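ATP/GTP-binding site-containing protein A (Brucella abortus, PDB 6NTR) acts in the periplasm, where it helps to maintain the integrity of the bacterial cell envelope. Local coordinates at residues R4-H8 / R215-T219; V163-Q169 / Q186-I192; L133-E138 / F211-R215; R31-E35 / T46-V51; E175-K181 / K234-I240. All blocks are in the same frame, centred on the assembly; numbering follows the deposited sequence.

Contact 1. Residues R4-H8 / R215-T219; sequences RLVPH and RNGIT. With EDO (1,2-ethanediol), chain G.
V6 meets N216 twice, through backbone and side chain, where the loop before strand 8-19 lies against the turn between strands 207-214 and 219-220. The V6 N-H points to N216 O, with N to O 3.0 Å, and V6 CG1 rests 3.6 Å from N216 ND2, the side chains lying side by side and pointing the same way. The same methyl continues onto I218 CG1 and CD1. I218 CG1 in turn sits over the H8 ring, 4.1 Å from its centroid, a CH-pi contact. L5 CD2 packs on G217 CA at 3.8 Å. Behind this shell N216 OD1 accepts from I218 N at 3.1 Å, closing an Asx turn. H8 CG lies between its backbone N and carbonyl carbon (chi1 62°), which folds the ring back so that ND1 donates to V6 O. A water links R4 N to R215 O, and a 1,2-ethanediol, probably from the crystallisation liquor, accepts from T219 N. The H8 bond is very short, 2.5 Å from ND1 to V6 O, but it probably helps to fix the ring's rotation beneath I218.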
# COMPACT_ATOMS: atom_id res chain seq x y z
N ARG A 4 13.63 11.12 -5.62
CA ARG A 4 14.40 10.58 -4.50
C ARG A 4 13.58 10.33 -3.24
O ARG A 4 13.53 11.16 -2.36
CB ARG A 4 15.53 11.55 -4.14
CG ARG A 4 16.87 11.26 -4.81
CD ARG A 4 17.94 12.24 -4.39
NE ARG A 4 19.02 12.36 -5.37
CZ ARG A 4 20.11 13.10 -5.18
NH1 ARG A 4 20.26 13.78 -4.07
NH2 ARG A 4 21.03 13.15 -6.11
N LEU A 5 12.98 9.16 -3.13
CA LEU A 5 12.15 8.86 -1.98
C LEU A 5 12.95 8.94 -0.71
O LEU A 5 14.02 8.39 -0.62
CB LEU A 5 11.56 7.47 -2.11
CG LEU A 5 10.99 7.15 -3.47
CD1 LEU A 5 10.59 5.69 -3.56
CD2 LEU A 5 9.78 8.04 -3.70
N VAL A 6 12.41 9.62 0.28
CA VAL A 6 13.09 9.80 1.54
C VAL A 6 12.85 8.67 2.52
O VAL A 6 11.74 8.22 2.71
CB VAL A 6 12.73 11.13 2.18
CG1 VAL A 6 11.28 11.16 2.60
CG2 VAL A 6 13.65 11.43 3.33
N PRO A 7 13.91 8.20 3.15
CA PRO A 7 13.78 7.10 4.10
C PRO A 7 13.11 7.58 5.36
O PRO A 7 13.49 8.59 5.90
CB PRO A 7 15.23 6.74 4.40
CG PRO A 7 16.01 7.29 3.28
CD PRO A 7 15.31 8.56 2.93
N HIS A 8 12.09 6.88 5.80
CA HIS A 8 11.35 7.34 6.95
C HIS A 8 10.51 6.27 7.58
O HIS A 8 10.24 5.25 7.00
CB HIS A 8 10.39 8.41 6.46
CG HIS A 8 9.40 7.90 5.47
ND1 HIS A 8 9.73 7.66 4.16
CD2 HIS A 8 8.13 7.49 5.62
CE1 HIS A 8 8.69 7.17 3.53
NE2 HIS A 8 7.70 7.05 4.40
N ARG A 215 6.11 14.78 -2.87
CA ARG A 215 7.10 14.48 -3.91
C ARG A 215 8.15 13.46 -3.45
O ARG A 215 8.74 12.78 -4.30
CB ARG A 215 7.78 15.78 -4.34
CG ARG A 215 8.08 15.87 -5.80
CD ARG A 215 8.10 17.32 -6.22
NE ARG A 215 9.19 18.09 -5.63
CZ ARG A 215 10.15 18.70 -6.33
NH1 ARG A 215 10.14 18.64 -7.65
NH2 ARG A 215 11.09 19.38 -5.71
N ASN A 216 8.39 13.34 -2.14
CA ASN A 216 9.42 12.45 -1.62
C ASN A 216 8.88 11.10 -1.19
O ASN A 216 9.56 10.38 -0.45
CB ASN A 216 10.14 13.11 -0.44
CG ASN A 216 9.20 13.46 0.70
OD1 ASN A 216 8.07 13.00 0.74
ND2 ASN A 216 9.68 14.28 1.64
N GLY A 217 7.68 10.75 -1.64
CA GLY A 217 7.10 9.46 -1.37
C GLY A 217 6.25 9.40 -0.12
O GLY A 217 5.46 8.47 0.02
N ILE A 218 6.39 10.34 0.79
CA ILE A 218 5.59 10.30 2.00
C ILE A 218 4.13 10.42 1.61
O ILE A 218 3.81 10.97 0.57
CB ILE A 218 6.03 11.42 2.96
CG1 ILE A 218 7.49 11.20 3.36
CG2 ILE A 218 5.18 11.45 4.20
CD1 ILE A 218 7.97 12.12 4.44
N THR A 219 3.25 9.83 2.40
CA THR A 219 1.82 9.94 2.18
C THR A 219 1.14 10.10 3.52
O THR A 219 1.67 9.71 4.55
CB THR A 219 1.23 8.72 1.50
OG1 THR A 219 1.13 7.66 2.45
CG2 THR A 219 2.09 8.26 0.39
C1 EDO G . 4.47 6.87 2.96
O1 EDO G . 4.04 7.39 4.22
C2 EDO G . 3.55 5.74 2.54
O2 EDO G . 3.95 5.34 1.24
O HOH W 1 11.59 13.66 -5.32

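Contact 2. Residues V163-Q169 / Q186-I192; sequences VVVGKQQ and QVWPVTI
Q168 leans along W188 where two antiparallel strands have begun to part. Its CB faces V187 O; CG, placed anti to the carbonyl carbon (chi1 -62°), comes 3.1 Å from W188 NE1 and close to CD1. From there the chain runs extended alongside the indole. CD is 3.6 Å from W188 NE1, OE1 turns to Q186 CB, and NE2 stops 3.4 Å from W188 NE1, a meeting of two donors and therefore no hydrogen bond. The amide and indole planes stand 74° apart. Earlier in the chain, V164 and T191 form a hydrogen-bonded pair, with V164 N 3.0 Å from T191 O, and G166 N donates to P189 O. The ladder then breaks, and pairing resumes one residue out of step, where Q169 and V187 exchange two bonds, V187 N to Q169 O being 3.0 Å. On the face shared by V163, V165, V190 and I192, V163 CG1 touches V190 CG1 at 3.9 Å. Within the antiparallel beta-barrel-like fold the two strands are joined by a connection carrying helix 174-179. Helix 126-138 lies over this face, through L133 on V163 and I192 and through A137 and E138 on W188, while strands 143-148 and 207-214 flank the pair.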
# COMPACT_ATOMS: atom_id res chain seq x y z
N VAL A 163 -4.98 5.60 -11.76
CA VAL A 163 -4.58 6.68 -10.90
C VAL A 163 -5.25 7.99 -11.28
O VAL A 163 -5.28 8.34 -12.43
CB VAL A 163 -3.06 6.88 -10.97
CG1 VAL A 163 -2.62 7.98 -10.05
CG2 VAL A 163 -2.32 5.60 -10.68
N VAL A 164 -5.80 8.70 -10.30
CA VAL A 164 -6.41 9.99 -10.52
C VAL A 164 -5.70 10.97 -9.60
O VAL A 164 -5.66 10.77 -8.41
CB VAL A 164 -7.92 9.97 -10.23
CG1 VAL A 164 -8.51 11.36 -10.34
CG2 VAL A 164 -8.63 9.01 -11.15
N VAL A 165 -5.17 12.05 -10.17
CA VAL A 165 -4.43 13.05 -9.41
C VAL A 165 -5.18 14.39 -9.47
O VAL A 165 -5.80 14.72 -10.48
CB VAL A 165 -3.00 13.19 -9.97
CG1 VAL A 165 -2.13 13.99 -9.05
CG2 VAL A 165 -2.40 11.84 -10.22
N GLY A 166 -5.11 15.15 -8.37
CA GLY A 166 -5.70 16.46 -8.27
C GLY A 166 -4.66 17.56 -8.21
O GLY A 166 -3.50 17.39 -8.61
N LYS A 167 -5.09 18.73 -7.77
CA LYS A 167 -4.20 19.88 -7.70
C LYS A 167 -3.33 19.92 -6.46
O LYS A 167 -3.74 19.49 -5.40
CB LYS A 167 -4.98 21.19 -7.85
CG LYS A 167 -5.83 21.56 -6.66
CD LYS A 167 -6.56 22.88 -6.89
CE LYS A 167 -8.03 22.64 -7.16
NZ LYS A 167 -8.88 22.76 -5.95
N GLN A 168 -2.12 20.44 -6.59
CA GLN A 168 -1.24 20.52 -5.46
C GLN A 168 -1.83 21.46 -4.43
O GLN A 168 -2.27 22.53 -4.76
CB GLN A 168 0.13 21.02 -5.89
CG GLN A 168 0.82 20.11 -6.88
CD GLN A 168 2.08 20.73 -7.43
OE1 GLN A 168 2.79 21.45 -6.74
NE2 GLN A 168 2.37 20.45 -8.70
N GLN A 169 -1.82 21.04 -3.18
CA GLN A 169 -2.34 21.83 -2.10
C GLN A 169 -1.43 21.69 -0.90
O GLN A 169 -0.71 20.73 -0.79
CB GLN A 169 -3.73 21.34 -1.72
CG GLN A 169 -3.78 19.93 -1.17
CD GLN A 169 -4.63 19.80 0.07
OE1 GLN A 169 -4.17 20.02 1.18
NE2 GLN A 169 -5.88 19.44 -0.12
N GLN A 186 4.20 20.86 -0.76
CA GLN A 186 2.99 20.57 -1.50
C GLN A 186 2.67 19.09 -1.56
O GLN A 186 3.56 18.28 -1.49
CB GLN A 186 3.10 21.10 -2.93
CG GLN A 186 3.13 22.61 -3.04
CD GLN A 186 1.77 23.24 -2.91
OE1 GLN A 186 0.79 22.70 -3.39
NE2 GLN A 186 1.72 24.39 -2.28
N VAL A 187 1.40 18.75 -1.72
CA VAL A 187 0.98 17.38 -1.84
C VAL A 187 0.04 17.26 -3.01
O VAL A 187 -0.48 18.25 -3.49
CB VAL A 187 0.24 16.86 -0.60
CG1 VAL A 187 1.09 17.04 0.65
CG2 VAL A 187 -1.10 17.54 -0.45
N TRP A 188 -0.14 16.05 -3.50
CA TRP A 188 -1.06 15.79 -4.58
C TRP A 188 -2.12 14.88 -4.03
O TRP A 188 -1.80 13.90 -3.39
CB TRP A 188 -0.39 15.03 -5.71
CG TRP A 188 0.54 15.79 -6.53
CD1 TRP A 188 0.24 16.77 -7.42
CD2 TRP A 188 1.95 15.62 -6.58
NE1 TRP A 188 1.38 17.23 -8.01
CE2 TRP A 188 2.44 16.54 -7.51
CE3 TRP A 188 2.85 14.78 -5.93
CZ2 TRP A 188 3.79 16.64 -7.81
CZ3 TRP A 188 4.17 14.88 -6.22
CH2 TRP A 188 4.64 15.80 -7.15
N PRO A 189 -3.40 15.22 -4.23
CA PRO A 189 -4.38 14.24 -3.78
C PRO A 189 -4.30 13.10 -4.75
O PRO A 189 -4.22 13.35 -5.94
CB PRO A 189 -5.70 14.99 -3.92
CG PRO A 189 -5.33 16.43 -3.92
CD PRO A 189 -4.02 16.49 -4.61
N VAL A 190 -4.30 11.86 -4.28
CA VAL A 190 -4.19 10.73 -5.18
C VAL A 190 -5.22 9.69 -4.79
O VAL A 190 -5.38 9.38 -3.61
CB VAL A 190 -2.78 10.12 -5.18
CG1 VAL A 190 -2.64 9.18 -6.33
CG2 VAL A 190 -1.73 11.20 -5.26
N THR A 191 -5.93 9.19 -5.79
CA THR A 191 -6.85 8.07 -5.66
C THR A 191 -6.34 6.96 -6.56
O THR A 191 -6.13 7.17 -7.75
CB THR A 191 -8.28 8.49 -6.03
OG1 THR A 191 -8.75 9.50 -5.13
CG2 THR A 191 -9.22 7.31 -5.97
N ILE A 192 -6.12 5.78 -5.99
CA ILE A 192 -5.75 4.61 -6.76
C ILE A 192 -6.87 3.59 -6.61
O ILE A 192 -7.21 3.20 -5.49
CB ILE A 192 -4.40 4.04 -6.31
CG1 ILE A 192 -3.34 5.13 -6.39
CG2 ILE A 192 -4.02 2.88 -7.18
CD1 ILE A 192 -1.93 4.65 -6.24

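Contact 3. Residues L133-E138 / F211-R215; sequences LIGKAE and FKLYR
The F211 ring receives L133 CD2 at its edge, in the ring plane, 4.0 Å from CZ, while the E138 carboxylate and R215 guanidinium planes stand 50° apart. This is helix-on-sheet packing in a beta-barrel-like fold: residues 133-138 of helix 126-138 run at 83° to residues 211-214 of strand 207-214. L133 and L213 carry its centre, reaching toward each other tip to tip with L133 CG 3.8 Å from L213 CD2. Both leucines hold CG opposite the backbone N (chi1 166° in L133), which sends their branches into the gap between helix and strand. One residue on, I134 CD1 lies 3.5 Å from R215 O, and the I134 side chain also touches V3 and L5 of the N-terminal loop. W188 of the neighbouring strand packs on R215. At the exposed end of the contact E138 and R215 cross at about a right angle in a salt bridge. E138 OE2 lies against R215 CG and CD, 3.0 Å from CG, and meets the guanidinium obliquely; its hydrogen bond from R215 NH1, 3.4 Å away, is weak.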
# COMPACT_ATOMS: atom_id res chain seq x y z
N LEU A 133 4.11 7.15 -10.42
CA LEU A 133 3.03 8.00 -9.98
C LEU A 133 3.52 9.42 -9.74
O LEU A 133 2.88 10.38 -10.18
CB LEU A 133 2.42 7.41 -8.72
CG LEU A 133 1.47 8.21 -7.82
CD1 LEU A 133 0.49 9.04 -8.59
CD2 LEU A 133 0.72 7.21 -7.00
N ILE A 134 4.67 9.56 -9.08
CA ILE A 134 5.22 10.90 -8.83
C ILE A 134 5.59 11.58 -10.13
O ILE A 134 5.27 12.75 -10.35
CB ILE A 134 6.43 10.83 -7.88
CG1 ILE A 134 6.03 10.27 -6.52
CG2 ILE A 134 7.02 12.21 -7.67
CD1 ILE A 134 7.21 9.90 -5.66
N GLY A 135 6.29 10.87 -11.01
CA GLY A 135 6.72 11.44 -12.27
C GLY A 135 5.55 11.95 -13.08
O GLY A 135 5.49 13.12 -13.44
N LYS A 136 4.60 11.05 -13.35
CA LYS A 136 3.40 11.45 -14.05
C LYS A 136 2.76 12.66 -13.38
O LYS A 136 2.37 13.62 -14.05
CB LYS A 136 2.44 10.27 -14.13
CG LYS A 136 3.05 9.11 -14.91
CD LYS A 136 2.04 8.19 -15.56
CE LYS A 136 2.72 7.31 -16.63
NZ LYS A 136 1.77 6.61 -17.54
N ALA A 137 2.71 12.67 -12.05
CA ALA A 137 2.12 13.80 -11.34
C ALA A 137 2.92 15.06 -11.55
O ALA A 137 2.36 16.14 -11.79
CB ALA A 137 2.02 13.48 -9.86
N GLU A 138 4.25 14.96 -11.45
CA GLU A 138 5.12 16.13 -11.62
C GLU A 138 4.99 16.71 -13.02
O GLU A 138 5.07 17.93 -13.20
CB GLU A 138 6.57 15.73 -11.36
CG GLU A 138 6.98 15.66 -9.92
CD GLU A 138 8.44 15.36 -9.76
OE1 GLU A 138 9.06 14.85 -10.72
OE2 GLU A 138 8.98 15.66 -8.69
N PHE A 211 -5.32 9.11 -1.04
CA PHE A 211 -4.28 9.62 -0.17
C PHE A 211 -3.69 10.92 -0.67
O PHE A 211 -3.83 11.25 -1.82
CB PHE A 211 -3.17 8.57 0.02
CG PHE A 211 -2.47 8.16 -1.24
CD1 PHE A 211 -2.97 7.15 -2.02
CD2 PHE A 211 -1.32 8.77 -1.64
CE1 PHE A 211 -2.34 6.77 -3.17
CE2 PHE A 211 -0.69 8.41 -2.79
CZ PHE A 211 -1.20 7.40 -3.55
N LYS A 212 -3.02 11.64 0.21
CA LYS A 212 -2.33 12.87 -0.12
C LYS A 212 -0.87 12.48 -0.22
O LYS A 212 -0.30 11.97 0.72
CB LYS A 212 -2.53 13.90 0.98
CG LYS A 212 -3.90 14.54 0.98
CD LYS A 212 -4.08 15.44 2.19
CE LYS A 212 -5.28 16.35 2.05
NZ LYS A 212 -6.36 15.78 1.20
N LEU A 213 -0.24 12.74 -1.35
CA LEU A 213 1.14 12.33 -1.58
C LEU A 213 2.16 13.43 -1.78
O LEU A 213 1.92 14.37 -2.51
CB LEU A 213 1.15 11.39 -2.77
CG LEU A 213 2.41 11.12 -3.57
CD1 LEU A 213 3.18 9.98 -2.95
CD2 LEU A 213 2.03 10.75 -4.99
N TYR A 214 3.31 13.29 -1.13
CA TYR A 214 4.43 14.21 -1.23
C TYR A 214 5.36 13.81 -2.36
O TYR A 214 5.41 12.65 -2.77
CB TYR A 214 5.23 14.27 0.07
CG TYR A 214 4.49 14.93 1.19
CD1 TYR A 214 3.50 14.25 1.87
CD2 TYR A 214 4.77 16.23 1.55
CE1 TYR A 214 2.79 14.86 2.89
CE2 TYR A 214 4.07 16.85 2.56
CZ TYR A 214 3.08 16.15 3.23
OH TYR A 214 2.38 16.76 4.24
N ARG A 215 6.11 14.78 -2.87
CA ARG A 215 7.10 14.48 -3.91
C ARG A 215 8.15 13.46 -3.45
O ARG A 215 8.74 12.78 -4.30
CB ARG A 215 7.78 15.78 -4.34
CG ARG A 215 8.08 15.87 -5.80
CD ARG A 215 8.10 17.32 -6.22
NE ARG A 215 9.19 18.09 -5.63
CZ ARG A 215 10.15 18.70 -6.33
NH1 ARG A 215 10.14 18.64 -7.65
NH2 ARG A 215 11.09 19.38 -5.71

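Contact 4. Residues R31-E35 / T46-V51; sequences RMVYE and TNFRFV. With EDO (1,2-ethanediol), chain F.
A beta hairpin, formed by strands 25-39 and 43-56, supplies this contact, in which residues 31-35 and 46-51 run antiparallel with their local axes 4.8 Å apart. V33 and R49 are a hydrogen-bonded pair: V33 N lies 3.2 Å from R49 O, and R49 N returns a bond to V33 O. E35 and N47 are joined by a second pair of hydrogen bonds, E35 N to N47 O being 2.9 Å, and V51 N reaches R31 O at 3.1 Å. Between these pairs M32, Y34, F48 and F50 share one face. Selenomethionine M32 touches both phenylalanines. Its CG, anti to the backbone N (chi1 -159°), presses on R49 O at 2.9 Å and lies at the edge of the F50 ring, 3.7 Å from CD1; bends farther along bring CE near the same ring and carry SE to 5.2 Å from the centroid of the F48 ring, an oblique Met-aromatic contact. Y34 lays its CE1 near T46 CG2 and its CD1 near F48 CB. H8 meets the Y34 ring, and M222 and M224 of strand 222-225 reach M32 and F50. The opposite face is more polar: R49 forms a salt bridge with D65 of the next strand, and E35 OE2 is hydrogen-bonded to Y241 OH. A 1,2-ethanediol, probably from the crystallisation liquor, lies beside R49 CB and N47, its O1 a doubtfully short 2.4 Å from N47 ND2. Regular pairing with an aromatic, apolar face against a polar one is typical of an antiparallel beta-barrel-like wall.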
# COMPACT_ATOMS: atom_id res chain seq x y z
N ARG A 31 -3.72 0.49 13.87
CA ARG A 31 -2.54 1.30 13.68
C ARG A 31 -1.75 0.74 12.54
O ARG A 31 -1.81 -0.44 12.29
CB ARG A 31 -1.69 1.26 14.96
CG ARG A 31 -0.58 2.29 15.07
CD ARG A 31 0.22 2.16 16.36
NE ARG A 31 0.01 3.30 17.25
CZ ARG A 31 0.96 4.09 17.71
NH1 ARG A 31 2.22 3.88 17.38
NH2 ARG A 31 0.66 5.10 18.50
N MSE A 32 -0.98 1.56 11.85
CA MSE A 32 -0.12 1.05 10.82
C MSE A 32 1.19 1.70 11.00
O MSE A 32 1.27 2.88 11.28
CB MSE A 32 -0.53 1.25 9.38
CG MSE A 32 0.22 0.22 8.55
SE MSE A 32 0.82 0.93 6.83
CE MSE A 32 -0.95 1.60 6.29
N VAL A 33 2.24 0.91 10.88
CA VAL A 33 3.60 1.39 10.96
C VAL A 33 4.25 1.08 9.63
O VAL A 33 4.26 -0.08 9.20
CB VAL A 33 4.36 0.73 12.12
CG1 VAL A 33 5.67 1.43 12.32
CG2 VAL A 33 3.53 0.78 13.38
N TYR A 34 4.73 2.11 8.95
CA TYR A 34 5.38 1.95 7.66
C TYR A 34 6.81 2.45 7.81
O TYR A 34 7.04 3.53 8.35
CB TYR A 34 4.64 2.72 6.56
CG TYR A 34 5.28 2.74 5.17
CD1 TYR A 34 5.08 1.70 4.27
CD2 TYR A 34 6.03 3.82 4.74
CE1 TYR A 34 5.63 1.74 3.01
CE2 TYR A 34 6.58 3.86 3.49
CZ TYR A 34 6.38 2.82 2.64
OH TYR A 34 6.92 2.85 1.38
N GLU A 35 7.75 1.65 7.37
CA GLU A 35 9.13 2.08 7.29
C GLU A 35 9.62 1.79 5.89
O GLU A 35 9.35 0.73 5.34
CB GLU A 35 10.03 1.40 8.33
CG GLU A 35 11.51 1.56 7.95
CD GLU A 35 12.47 1.70 9.11
OE1 GLU A 35 13.66 1.36 8.94
OE2 GLU A 35 12.04 2.17 10.18
N THR A 46 11.22 -2.39 2.50
CA THR A 46 9.95 -1.93 3.03
C THR A 46 9.49 -2.89 4.12
O THR A 46 9.42 -4.10 3.89
CB THR A 46 8.89 -1.79 1.93
OG1 THR A 46 9.30 -0.78 1.00
CG2 THR A 46 7.57 -1.39 2.50
N ASN A 47 9.28 -2.28 5.33
CA ASN A 47 8.76 -2.98 6.47
C ASN A 47 7.43 -2.36 6.88
O ASN A 47 7.37 -1.20 7.15
CB ASN A 47 9.70 -2.76 7.65
CG ASN A 47 10.64 -3.90 7.87
OD1 ASN A 47 11.84 -3.76 7.63
ND2 ASN A 47 10.13 -5.02 8.35
N PHE A 48 6.36 -3.13 6.90
CA PHE A 48 5.11 -2.60 7.41
C PHE A 48 4.24 -3.58 8.17
O PHE A 48 4.26 -4.76 7.90
CB PHE A 48 4.32 -1.82 6.33
CG PHE A 48 3.47 -2.67 5.43
CD1 PHE A 48 2.32 -3.24 5.87
CD2 PHE A 48 3.81 -2.83 4.11
CE1 PHE A 48 1.54 -3.99 5.03
CE2 PHE A 48 3.04 -3.58 3.27
CZ PHE A 48 1.90 -4.16 3.73
N ARG A 49 3.50 -3.07 9.15
CA ARG A 49 2.63 -3.85 10.01
C ARG A 49 1.25 -3.20 10.01
O ARG A 49 1.13 -1.99 10.20
CB ARG A 49 3.19 -3.91 11.43
CG ARG A 49 2.40 -4.80 12.37
CD ARG A 49 3.06 -4.88 13.74
NE ARG A 49 2.17 -5.47 14.74
CZ ARG A 49 2.20 -5.15 16.03
NH1 ARG A 49 3.06 -4.26 16.48
NH2 ARG A 49 1.35 -5.74 16.87
N PHE A 50 0.23 -4.01 9.80
CA PHE A 50 -1.14 -3.53 9.78
C PHE A 50 -2.02 -4.18 10.84
O PHE A 50 -2.43 -5.29 10.69
CB PHE A 50 -1.68 -3.88 8.39
CG PHE A 50 -2.86 -3.09 7.96
CD1 PHE A 50 -2.73 -1.77 7.62
CD2 PHE A 50 -4.10 -3.68 7.88
CE1 PHE A 50 -3.82 -1.04 7.22
CE2 PHE A 50 -5.20 -2.95 7.48
CZ PHE A 50 -5.06 -1.63 7.15
N VAL A 51 -2.37 -3.44 11.88
CA VAL A 51 -3.19 -3.96 12.97
C VAL A 51 -4.55 -3.30 13.07
O VAL A 51 -4.65 -2.10 13.19
CB VAL A 51 -2.48 -3.78 14.31
CG1 VAL A 51 -3.25 -4.47 15.41
CG2 VAL A 51 -1.07 -4.30 14.23
C1 EDO F . 6.91 -5.98 9.87
O1 EDO F . 8.16 -6.09 9.18
C2 EDO F . 7.04 -4.91 10.95
O2 EDO F . 6.93 -5.51 12.25

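Contact 5. Residues E175-K181 / K234-I240; sequences ETKVMGK and KLVKLDI
Residues 175-179 of a short helix run nearly along strand residues 234-240, their local axes 21° apart and 7.1 Å from each other at closest approach. A classic beta bulge interrupts the strand, V236 and K237 both facing I11 of strand 8-19. At one end, E175 OE2 takes the N-H of L235, 2.6 Å from L235 N, on the anti side of the carboxylate and 16° out of its plane. That oxygen also accepts from D221 N, and OE1 makes a salt bridge with R220, so both carboxylate oxygens are held. V178 packs against the bulge, its CG2 3.4 Å from V236 O. Selenomethionine M179 crosses L235 at about a right angle, with CG 3.7 Å from L235 CD2. Its CG stands opposite the carbonyl carbon (chi1 -69°), and the turn at chi3 brings the methyl back onto L238. A water that donates to V178 O, 3.0 Å away, also approaches L238 O, though at a doubtfully short distance. Packing is tight at the selenomethionine tip, where M179 CE lies 3.4 Å from L238 CD2.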
# COMPACT_ATOMS: atom_id res chain seq x y z
N GLU A 175 -1.98 16.38 10.81
CA GLU A 175 -0.91 15.58 10.28
C GLU A 175 0.36 16.38 10.04
O GLU A 175 1.45 15.91 10.29
CB GLU A 175 -1.36 14.89 9.00
CG GLU A 175 -2.35 13.77 9.23
CD GLU A 175 -2.62 12.98 7.97
OE1 GLU A 175 -2.78 13.60 6.92
OE2 GLU A 175 -2.65 11.75 8.02
N THR A 176 0.22 17.60 9.56
CA THR A 176 1.38 18.44 9.28
C THR A 176 2.21 18.78 10.50
O THR A 176 3.43 18.81 10.41
CB THR A 176 1.00 19.76 8.61
OG1 THR A 176 0.08 20.47 9.43
CG2 THR A 176 0.41 19.52 7.25
N LYS A 177 1.58 19.04 11.63
CA LYS A 177 2.34 19.43 12.80
C LYS A 177 3.33 18.36 13.22
O LYS A 177 4.44 18.67 13.60
CB LYS A 177 1.44 19.88 13.96
CG LYS A 177 0.21 19.04 14.23
CD LYS A 177 -0.63 19.67 15.33
CE LYS A 177 -1.71 18.71 15.82
NZ LYS A 177 -2.26 19.07 17.15
N VAL A 178 2.91 17.11 13.10
CA VAL A 178 3.69 15.94 13.44
C VAL A 178 4.97 15.78 12.61
O VAL A 178 6.00 15.38 13.12
CB VAL A 178 2.77 14.70 13.34
CG1 VAL A 178 3.49 13.41 13.01
CG2 VAL A 178 1.93 14.57 14.59
N MSE A 179 4.87 16.09 11.32
CA MSE A 179 5.95 15.90 10.37
C MSE A 179 7.22 16.70 10.48
O MSE A 179 8.29 16.08 10.33
CB MSE A 179 5.39 16.21 9.00
CG MSE A 179 4.39 15.16 8.59
SE MSE A 179 4.19 15.29 6.65
CE MSE A 179 6.05 15.66 6.18
N GLY A 180 7.18 18.00 10.75
CA GLY A 180 8.44 18.73 10.83
C GLY A 180 8.84 19.56 9.62
O GLY A 180 8.07 20.34 9.11
N LYS A 181 10.08 19.38 9.18
CA LYS A 181 10.61 20.16 8.08
C LYS A 181 9.84 20.04 6.77
O LYS A 181 9.70 21.02 6.05
CB LYS A 181 12.11 19.90 7.88
CG LYS A 181 12.47 18.49 7.44
CD LYS A 181 13.88 18.45 6.90
CE LYS A 181 14.41 17.04 6.82
NZ LYS A 181 15.34 16.86 5.67
N LYS A 234 -4.60 8.22 9.67
CA LYS A 234 -4.04 9.53 9.87
C LYS A 234 -2.63 9.43 10.45
O LYS A 234 -2.42 8.77 11.44
CB LYS A 234 -4.93 10.36 10.79
CG LYS A 234 -6.31 10.65 10.25
CD LYS A 234 -6.24 11.52 9.01
CE LYS A 234 -7.54 12.25 8.77
NZ LYS A 234 -7.39 13.67 9.15
N LEU A 235 -1.68 10.10 9.81
CA LEU A 235 -0.32 10.07 10.27
C LEU A 235 -0.23 10.73 11.62
O LEU A 235 -0.72 11.82 11.81
CB LEU A 235 0.58 10.81 9.28
CG LEU A 235 2.08 10.59 9.34
CD1 LEU A 235 2.50 9.39 8.53
CD2 LEU A 235 2.79 11.82 8.84
N VAL A 236 0.43 10.05 12.55
CA VAL A 236 0.58 10.57 13.90
C VAL A 236 2.03 10.74 14.32
O VAL A 236 2.28 11.30 15.39
CB VAL A 236 -0.18 9.71 14.94
CG1 VAL A 236 -1.64 9.66 14.59
CG2 VAL A 236 0.42 8.32 15.06
N LYS A 237 2.99 10.29 13.52
CA LYS A 237 4.39 10.48 13.85
C LYS A 237 5.24 10.19 12.63
O LYS A 237 5.01 9.19 11.94
CB LYS A 237 4.80 9.58 15.01
CG LYS A 237 6.19 9.82 15.57
CD LYS A 237 6.42 8.92 16.78
CE LYS A 237 7.77 9.17 17.41
NZ LYS A 237 8.85 8.89 16.42
N LEU A 238 6.23 11.03 12.37
CA LEU A 238 7.04 10.90 11.16
C LEU A 238 8.50 11.08 11.53
O LEU A 238 8.88 12.10 12.12
CB LEU A 238 6.62 11.93 10.12
CG LEU A 238 7.50 11.88 8.89
CD1 LEU A 238 7.19 10.62 8.13
CD2 LEU A 238 7.28 13.11 8.04
N ASP A 239 9.30 10.08 11.19
CA ASP A 239 10.73 10.08 11.49
C ASP A 239 11.49 10.06 10.18
O ASP A 239 11.34 9.13 9.38
CB ASP A 239 11.11 8.91 12.38
CG ASP A 239 10.67 9.11 13.80
OD1 ASP A 239 10.90 10.22 14.33
OD2 ASP A 239 10.10 8.17 14.39
N ILE A 240 12.28 11.10 9.96
CA ILE A 240 13.03 11.29 8.72
C ILE A 240 14.45 10.82 8.95
O ILE A 240 15.16 11.36 9.80
CB ILE A 240 13.01 12.76 8.28
CG1 ILE A 240 11.58 13.28 8.18
CG2 ILE A 240 13.74 12.91 6.97
CD1 ILE A 240 11.20 14.22 9.30
O HOH W 2 7.77 13.14 14.04

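Contacts 1, 2 and 3 form a continuous cluster. Contacts 2 and 3, with centres 7 Å apart, are joined by neighbouring strands through probable hydrogen bonds, V190 N to F211 O at 2.6 Å and W188 O to L213 N at 2.8 Å. Contact 1 shares R215 with contact 3. It also touches contacts 4 and 5: H8 NE2 lies 3.5 Å from Y34 CE2, and I218 CD1 3.8 Å from L238 CD2. Segment 4-8 thus links hairpin strand 25-39 to helix 126-138 and the turn 215-219. The ethanediol of contact 1 lies by T219 and H8, while bound glycerol lies about 4 Å from the F211 side chain and about 5 Å from that of I192, all probably from the crystallisation liquor.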